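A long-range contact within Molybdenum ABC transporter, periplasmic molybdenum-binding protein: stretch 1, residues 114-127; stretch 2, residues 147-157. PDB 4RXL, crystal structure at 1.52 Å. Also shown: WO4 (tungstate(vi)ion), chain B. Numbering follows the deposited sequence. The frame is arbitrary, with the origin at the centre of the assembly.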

ATOM      1  N   SER A 114      10.067  14.064 -17.693  1.00 41.80           N
ATOM      2  CA  SER A 114       9.629  13.868 -16.312  1.00 35.44           C
ATOM      3  C   SER A 114      10.106  12.546 -15.688  1.00 42.57           C
ATOM      4  O   SER A 114      10.766  11.741 -16.302  1.00 40.98           O
ATOM      5  CB  SER A 114       8.119  13.987 -16.196  1.00 42.35           C
ATOM      6  OG  SER A 114       7.632  15.260 -16.594  1.00 43.78           O
ATOM      7  N   ARG A 115       9.779  12.367 -14.425  1.00 33.97           N
ATOM      8  CA  ARG A 115      10.130  11.162 -13.675  1.00 29.31           C
ATOM      9  C   ARG A 115       8.932  10.262 -13.338  1.00 28.58           C
ATOM     10  O   ARG A 115       7.810  10.732 -13.197  1.00 29.89           O
ATOM     11  CB  ARG A 115      10.841  11.581 -12.393  1.00 33.31           C
ATOM     12  CG  ARG A 115      12.203  12.193 -12.618  1.00 38.39           C
ATOM     13  CD  ARG A 115      12.897  12.514 -11.310  1.00 35.89           C
ATOM     14  NE  ARG A 115      14.298  12.854 -11.564  1.00 38.29           N
ATOM     15  CZ  ARG A 115      15.333  12.007 -11.515  1.00 55.51           C
ATOM     16  NH1 ARG A 115      15.179  10.721 -11.186  1.00 49.24           N
ATOM     17  NH2 ARG A 115      16.553  12.466 -11.783  1.00 72.81           N
ATOM     18  N   LEU A 116       9.183   8.963 -13.219  1.00 26.03           N
ATOM     19  CA  LEU A 116       8.161   7.994 -12.832  1.00 25.09           C
ATOM     20  C   LEU A 116       7.947   8.039 -11.322  1.00 22.55           C
ATOM     21  O   LEU A 116       8.891   7.816 -10.549  1.00 24.48           O
ATOM     22  CB  LEU A 116       8.601   6.579 -13.235  1.00 28.40           C
ATOM     23  CG  LEU A 116       7.703   5.384 -12.944  1.00 23.32           C
ATOM     24  CD1 LEU A 116       6.369   5.444 -13.668  1.00 26.17           C
ATOM     25  CD2 LEU A 116       8.457   4.110 -13.327  1.00 27.76           C
ATOM     26  N   ALA A 117       6.717   8.316 -10.900  1.00 21.79           N
ATOM     27  CA  ALA A 117       6.403   8.390  -9.472  1.00 21.56           C
ATOM     28  C   ALA A 117       6.279   6.999  -8.886  1.00 19.97           C
ATOM     29  O   ALA A 117       5.455   6.188  -9.332  1.00 20.71           O
ATOM     30  CB  ALA A 117       5.126   9.175  -9.235  1.00 20.16           C
ATOM     31  N   VAL A 118       7.093   6.717  -7.880  1.00 22.31           N
ATOM     32  CA  VAL A 118       7.027   5.452  -7.157  1.00 17.49           C
ATOM     33  C   VAL A 118       7.366   5.687  -5.697  1.00 19.08           C
ATOM     34  O   VAL A 118       8.015   6.697  -5.378  1.00 19.87           O
ATOM     35  CB  VAL A 118       8.022   4.403  -7.695  1.00 21.27           C
ATOM     36  CG1 VAL A 118       7.728   4.065  -9.152  1.00 26.89           C
ATOM     37  CG2 VAL A 118       9.471   4.866  -7.515  1.00 23.32           C
ATOM     38  N   ALA A 119       6.916   4.784  -4.820  1.00 18.00           N
ATOM     39  CA  ALA A 119       7.382   4.823  -3.426  1.00 20.06           C
ATOM     40  C   ALA A 119       8.816   4.280  -3.366  1.00 20.33           C
ATOM     41  O   ALA A 119       9.267   3.611  -4.298  1.00 19.77           O
ATOM     42  CB  ALA A 119       6.470   4.071  -2.489  1.00 18.84           C
ATOM     43  N   GLN A 120       9.551   4.637  -2.312  1.00 19.85           N
ATOM     44  CA  GLN A 120      10.966   4.273  -2.176  1.00 20.90           C
ATOM     45  C   GLN A 120      11.127   2.771  -2.445  1.00 20.14           C
ATOM     46  O   GLN A 120      10.558   1.951  -1.761  1.00 20.68           O
ATOM     47  CB  GLN A 120      11.502   4.639  -0.778  1.00 22.32           C
ATOM     48  CG  GLN A 120      12.998   4.969  -0.726  1.00 30.82           C
ATOM     49  CD  GLN A 120      13.880   3.745  -0.894  1.00 62.15           C
ATOM     50  OE1 GLN A 120      13.683   2.734  -0.207  1.00 41.94           O
ATOM     51  NE2 GLN A 120      14.850   3.818  -1.817  1.00 38.91           N
ATOM     52  N   VAL A 121      11.951   2.448  -3.434  1.00 17.42           N
ATOM     53  CA  VAL A 121      11.973   1.099  -4.017  1.00 18.65           C
ATOM     54  C   VAL A 121      12.684   0.041  -3.192  1.00 20.73           C
ATOM     55  O   VAL A 121      12.523  -1.153  -3.457  1.00 24.15           O
ATOM     56  CB  VAL A 121      12.560   1.093  -5.447  1.00 22.34           C
ATOM     57  CG1 VAL A 121      11.752   1.973  -6.388  1.00 23.44           C
ATOM     58  CG2 VAL A 121      14.017   1.529  -5.448  1.00 24.71           C
ATOM     59  N   ASP A 122      13.470   0.458  -2.212  1.00 26.14           N
ATOM     60  CA  ASP A 122      14.228  -0.480  -1.420  1.00 27.39           C
ATOM     61  C   ASP A 122      13.460  -0.949  -0.209  1.00 27.99           C
ATOM     62  O   ASP A 122      13.686  -2.066   0.243  1.00 34.88           O
ATOM     63  CB  ASP A 122      15.575   0.117  -1.000  1.00 30.13           C
ATOM     64  CG  ASP A 122      16.494   0.370  -2.196  1.00 34.91           C
ATOM     65  OD1 ASP A 122      16.667  -0.561  -3.018  1.00 42.50           O
ATOM     66  OD2 ASP A 122      17.033   1.494  -2.316  1.00 44.84           O
ATOM     67  N   ALA A 123      12.540  -0.133   0.308  1.00 22.44           N
ATOM     68  CA  ALA A 123      11.871  -0.476   1.569  1.00 25.93           C
ATOM     69  C   ALA A 123      10.347  -0.338   1.606  1.00 24.15           C
ATOM     70  O   ALA A 123       9.698  -1.075   2.335  1.00 22.13           O
ATOM     71  CB  ALA A 123      12.475   0.322   2.707  1.00 28.05           C
ATOM     72  N   VAL A 124       9.763   0.601   0.867  1.00 18.08           N
ATOM     73  CA  VAL A 124       8.309   0.771   0.919  1.00 16.69           C
ATOM     74  C   VAL A 124       7.646  -0.278   0.047  1.00 16.95           C
ATOM     75  O   VAL A 124       8.024  -0.382  -1.127  1.00 17.04           O
ATOM     76  CB  VAL A 124       7.849   2.182   0.479  1.00 14.86           C
ATOM     77  CG1 VAL A 124       6.335   2.264   0.538  1.00 15.55           C
ATOM     78  CG2 VAL A 124       8.499   3.219   1.369  1.00 20.96           C
ATOM     79  N   PRO A 125       6.634  -1.015   0.567  1.00 14.50           N
ATOM     80  CA  PRO A 125       6.084  -2.105  -0.246  1.00 13.61           C
ATOM     81  C   PRO A 125       5.711  -1.716  -1.670  1.00 14.89           C
ATOM     82  O   PRO A 125       6.101  -2.407  -2.604  1.00 16.36           O
ATOM     83  CB  PRO A 125       4.879  -2.585   0.566  1.00 14.28           C
ATOM     84  CG  PRO A 125       5.357  -2.366   1.978  1.00 17.20           C
ATOM     85  CD  PRO A 125       6.100  -1.034   1.935  1.00 16.89           C
ATOM     86  N   ALA A 126       5.044  -0.580  -1.856  1.00 13.60           N
ATOM     87  CA  ALA A 126       4.644  -0.207  -3.211  1.00 16.11           C
ATOM     88  C   ALA A 126       5.848   0.022  -4.119  1.00 17.62           C
ATOM     89  O   ALA A 126       5.770  -0.214  -5.330  1.00 17.05           O
ATOM     90  CB  ALA A 126       3.801   1.054  -3.181  1.00 14.99           C
ATOM     91  N   GLY A 127       6.934   0.564  -3.564  1.00 17.84           N
ATOM     92  CA  GLY A 127       8.192   0.696  -4.323  1.00 15.86           C
ATOM     93  C   GLY A 127       8.849  -0.648  -4.633  1.00 14.88           C
ATOM     94  O   GLY A 127       9.387  -0.833  -5.727  1.00 18.54           O
ATOM     95  N   LEU A 147      13.354   7.832 -11.654  1.00 28.63           N
ATOM     96  CA  LEU A 147      12.322   7.734 -10.625  1.00 24.98           C
ATOM     97  C   LEU A 147      12.211   9.013  -9.797  1.00 28.65           C
ATOM     98  O   LEU A 147      13.212   9.662  -9.503  1.00 36.69           O
ATOM     99  CB  LEU A 147      12.635   6.585  -9.654  1.00 26.72           C
ATOM    100  CG  LEU A 147      12.972   5.229 -10.267  1.00 29.46           C
ATOM    101  CD1 LEU A 147      13.428   4.273  -9.180  1.00 30.13           C
ATOM    102  CD2 LEU A 147      11.776   4.664 -11.019  1.00 32.99           C
ATOM    103  N   ALA A 148      10.981   9.334  -9.387  1.00 29.37           N
ATOM    104  CA  ALA A 148      10.730  10.263  -8.302  1.00 25.85           C
ATOM    105  C   ALA A 148      10.224   9.427  -7.141  1.00 25.77           C
ATOM    106  O   ALA A 148       9.074   8.981  -7.138  1.00 22.72           O
ATOM    107  CB  ALA A 148       9.719  11.323  -8.713  1.00 27.87           C
ATOM    108  N   GLN A 149      11.112   9.146  -6.190  1.00 22.73           N
ATOM    109  CA  GLN A 149      10.784   8.210  -5.114  1.00 23.05           C
ATOM    110  C   GLN A 149      10.223   8.973  -3.927  1.00 22.21           C
ATOM    111  O   GLN A 149      10.772   9.979  -3.512  1.00 26.91           O
ATOM    112  CB  GLN A 149      12.000   7.401  -4.673  1.00 25.04           C
ATOM    113  CG  GLN A 149      12.610   6.548  -5.773  1.00 22.48           C
ATOM    114  CD  GLN A 149      13.712   5.625  -5.259  1.00 27.72           C
ATOM    115  OE1 GLN A 149      13.475   4.749  -4.406  1.00 24.16           O
ATOM    116  NE2 GLN A 149      14.919   5.812  -5.780  1.00 31.18           N
ATOM    117  N   THR A 150       9.108   8.470  -3.400  1.00 21.23           N
ATOM    118  CA  THR A 150       8.397   9.111  -2.310  1.00 19.32           C
ATOM    119  C   THR A 150       8.372   8.221  -1.073  1.00 18.22           C
ATOM    120  O   THR A 150       8.609   7.003  -1.145  1.00 20.83           O
ATOM    121  CB  THR A 150       6.947   9.409  -2.729  1.00 20.43           C
ATOM    122  OG1 THR A 150       6.270   8.169  -2.969  1.00 21.10           O
ATOM    123  CG2 THR A 150       6.926  10.262  -3.959  1.00 24.47           C
ATOM    124  N   ASN A 151       8.075   8.822   0.088  1.00 20.59           N
ATOM    125  CA  ASN A 151       8.060   8.051   1.346  1.00 19.05           C
ATOM    126  C   ASN A 151       6.904   7.057   1.512  1.00 16.76           C
ATOM    127  O   ASN A 151       6.955   6.164   2.382  1.00 19.71           O
ATOM    128  CB  ASN A 151       8.024   8.991   2.557  1.00 20.03           C
ATOM    129  CG  ASN A 151       9.262   9.817   2.690  1.00 28.52           C
ATOM    130  OD1 ASN A 151      10.189   9.694   1.905  1.00 36.14           O
ATOM    131  ND2 ASN A 151       9.271  10.695   3.671  1.00 32.10           N
ATOM    132  N   ASN A 152       5.840   7.208   0.719  1.00 16.61           N
ATOM    133  CA  ASN A 152       4.742   6.257   0.725  1.00 14.21           C
ATOM    134  C   ASN A 152       3.975   6.346  -0.571  1.00 15.43           C
ATOM    135  O   ASN A 152       4.193   7.289  -1.351  1.00 15.26           O
ATOM    136  CB  ASN A 152       3.844   6.438   1.962  1.00 14.83           C
ATOM    137  CG  ASN A 152       3.072   7.725   1.959  1.00 14.81           C
ATOM    138  OD1 ASN A 152       2.269   7.980   1.040  1.00 17.96           O
ATOM    139  ND2 ASN A 152       3.229   8.507   2.993  1.00 18.20           N
ATOM    140  N   VAL A 153       3.120   5.350  -0.803  1.00 16.43           N
ATOM    141  CA  VAL A 153       2.426   5.248  -2.069  1.00 14.36           C
ATOM    142  C   VAL A 153       1.447   6.401  -2.296  1.00 15.35           C
ATOM    143  O   VAL A 153       1.219   6.777  -3.435  1.00 17.70           O
ATOM    144  CB  VAL A 153       1.762   3.883  -2.210  1.00 13.80           C
ATOM    145  CG1 VAL A 153       0.526   3.740  -1.360  1.00 15.47           C
ATOM    146  CG2 VAL A 153       1.465   3.609  -3.675  1.00 13.47           C
ATOM    147  N   ARG A 154       0.878   6.990  -1.245  1.00 15.26           N
ATOM    148  CA  ARG A 154      -0.029   8.099  -1.444  1.00 17.03           C
ATOM    149  C   ARG A 154       0.691   9.367  -1.877  1.00 19.08           C
ATOM    150  O   ARG A 154       0.119  10.187  -2.588  1.00 21.64           O
ATOM    151  CB  ARG A 154      -0.912   8.286  -0.213  1.00 17.35           C
ATOM    152  CG  ARG A 154      -1.887   7.126  -0.003  1.00 16.47           C
ATOM    153  CD  ARG A 154      -2.937   7.043  -1.100  1.00 25.70           C
ATOM    154  NE  ARG A 154      -3.964   6.005  -0.915  1.00 24.37           N
ATOM    155  CZ  ARG A 154      -5.116   6.181  -0.278  1.00 27.04           C
ATOM    156  NH1 ARG A 154      -5.413   7.353   0.267  1.00 24.04           N
ATOM    157  NH2 ARG A 154      -5.980   5.169  -0.177  1.00 26.24           N
ATOM    158  N   LEU A 155       1.951   9.523  -1.483  1.00 15.96           N
ATOM    159  CA  LEU A 155       2.730  10.665  -1.943  1.00 18.55           C
ATOM    160  C   LEU A 155       3.104  10.478  -3.409  1.00 19.80           C
ATOM    161  O   LEU A 155       3.225  11.449  -4.136  1.00 24.50           O
ATOM    162  CB  LEU A 155       3.960  10.855  -1.071  1.00 18.46           C
ATOM    163  CG  LEU A 155       3.655  11.339   0.366  1.00 20.08           C
ATOM    164  CD1 LEU A 155       4.893  11.190   1.239  1.00 25.41           C
ATOM    165  CD2 LEU A 155       3.139  12.772   0.434  1.00 19.23           C
ATOM    166  N   ALA A 156       3.309   9.219  -3.817  1.00 17.05           N
ATOM    167  CA  ALA A 156       3.506   8.914  -5.232  1.00 17.81           C
ATOM    168  C   ALA A 156       2.238   9.247  -6.022  1.00 18.05           C
ATOM    169  O   ALA A 156       2.297   9.902  -7.071  1.00 22.18           O
ATOM    170  CB  ALA A 156       3.867   7.445  -5.410  1.00 18.25           C
ATOM    171  N   LEU A 157       1.090   8.757  -5.560  1.00 18.08           N
ATOM    172  CA  LEU A 157      -0.189   9.141  -6.149  1.00 18.68           C
ATOM    173  C   LEU A 157      -0.340  10.656  -6.321  1.00 21.18           C
ATOM    174  O   LEU A 157      -0.708  11.118  -7.403  1.00 23.88           O
ATOM    175  CB  LEU A 157      -1.334   8.593  -5.289  1.00 16.55           C
ATOM    176  CG  LEU A 157      -2.763   8.935  -5.717  1.00 18.17           C
ATOM    177  CD1 LEU A 157      -3.097   8.282  -7.041  1.00 24.51           C
ATOM    178  CD2 LEU A 157      -3.726   8.488  -4.646  1.00 20.04           C
TER
HETATM  179  W   WO4 B 301       2.568   1.524   1.324  1.00 14.46           W
HETATM  180  O1  WO4 B 301       3.016   3.468   1.058  1.00 15.60           O
HETATM  181  O2  WO4 B 301       3.222   0.271  -0.155  1.00 18.95           O
HETATM  182  O3  WO4 B 301       3.382   0.891   3.103  1.00 14.10           O
HETATM  183  O4  WO4 B 301       0.518   1.291   1.393  1.00 13.75           O
HETATM  184  O   HOH W   1      15.822   7.664 -10.260  1.00 34.97           O

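Two strands, 116-119 and 147-150, run parallel, and each leads through a loop to a helix whose start holds the tungstate. At L147 the carbonyl O takes a hydrogen bond from R115 NH1 (2.8 Å), the long arginine arm reaching across from just before strand 116-119 to the first residue of strand 147-150. The leucine side chain shares a sheet face with L116 and V118, packing CD2 to L116 CD2 at 4.1 Å, and its CD1 meets V121 CG1 at 4.0 Å.

A148 lies on the other face with A117. Its backbone gives the staggered parallel pattern: A148 N donates to L116 O (2.8 Å), and V118 N donates to A148 O (3.1 Å). Q149 sits beside V118, but its side chain is long enough to carry the amide farther, and OE1 accepts from V121 N (2.9 Å), satisfying a backbone donor beyond the strand. T150 continues the ladder, T150 N to V118 O (2.9 Å) and Q120 N to T150 O (2.8 Å); its OG1 hydrogen-bonds N152 O (2.8 Å), bracing the turn.

N152 suits the N-cap because OD1 can accept from L155 N (3.0 Å). V153 N binds tungstate O1 and A126 N binds O2, both at 2.6 Å, while V153 CG2 touches A126 CB at 3.5 Å. Finally, the small A156 lets the helix approach the strand, its CB 4.4 Å from A117 CB.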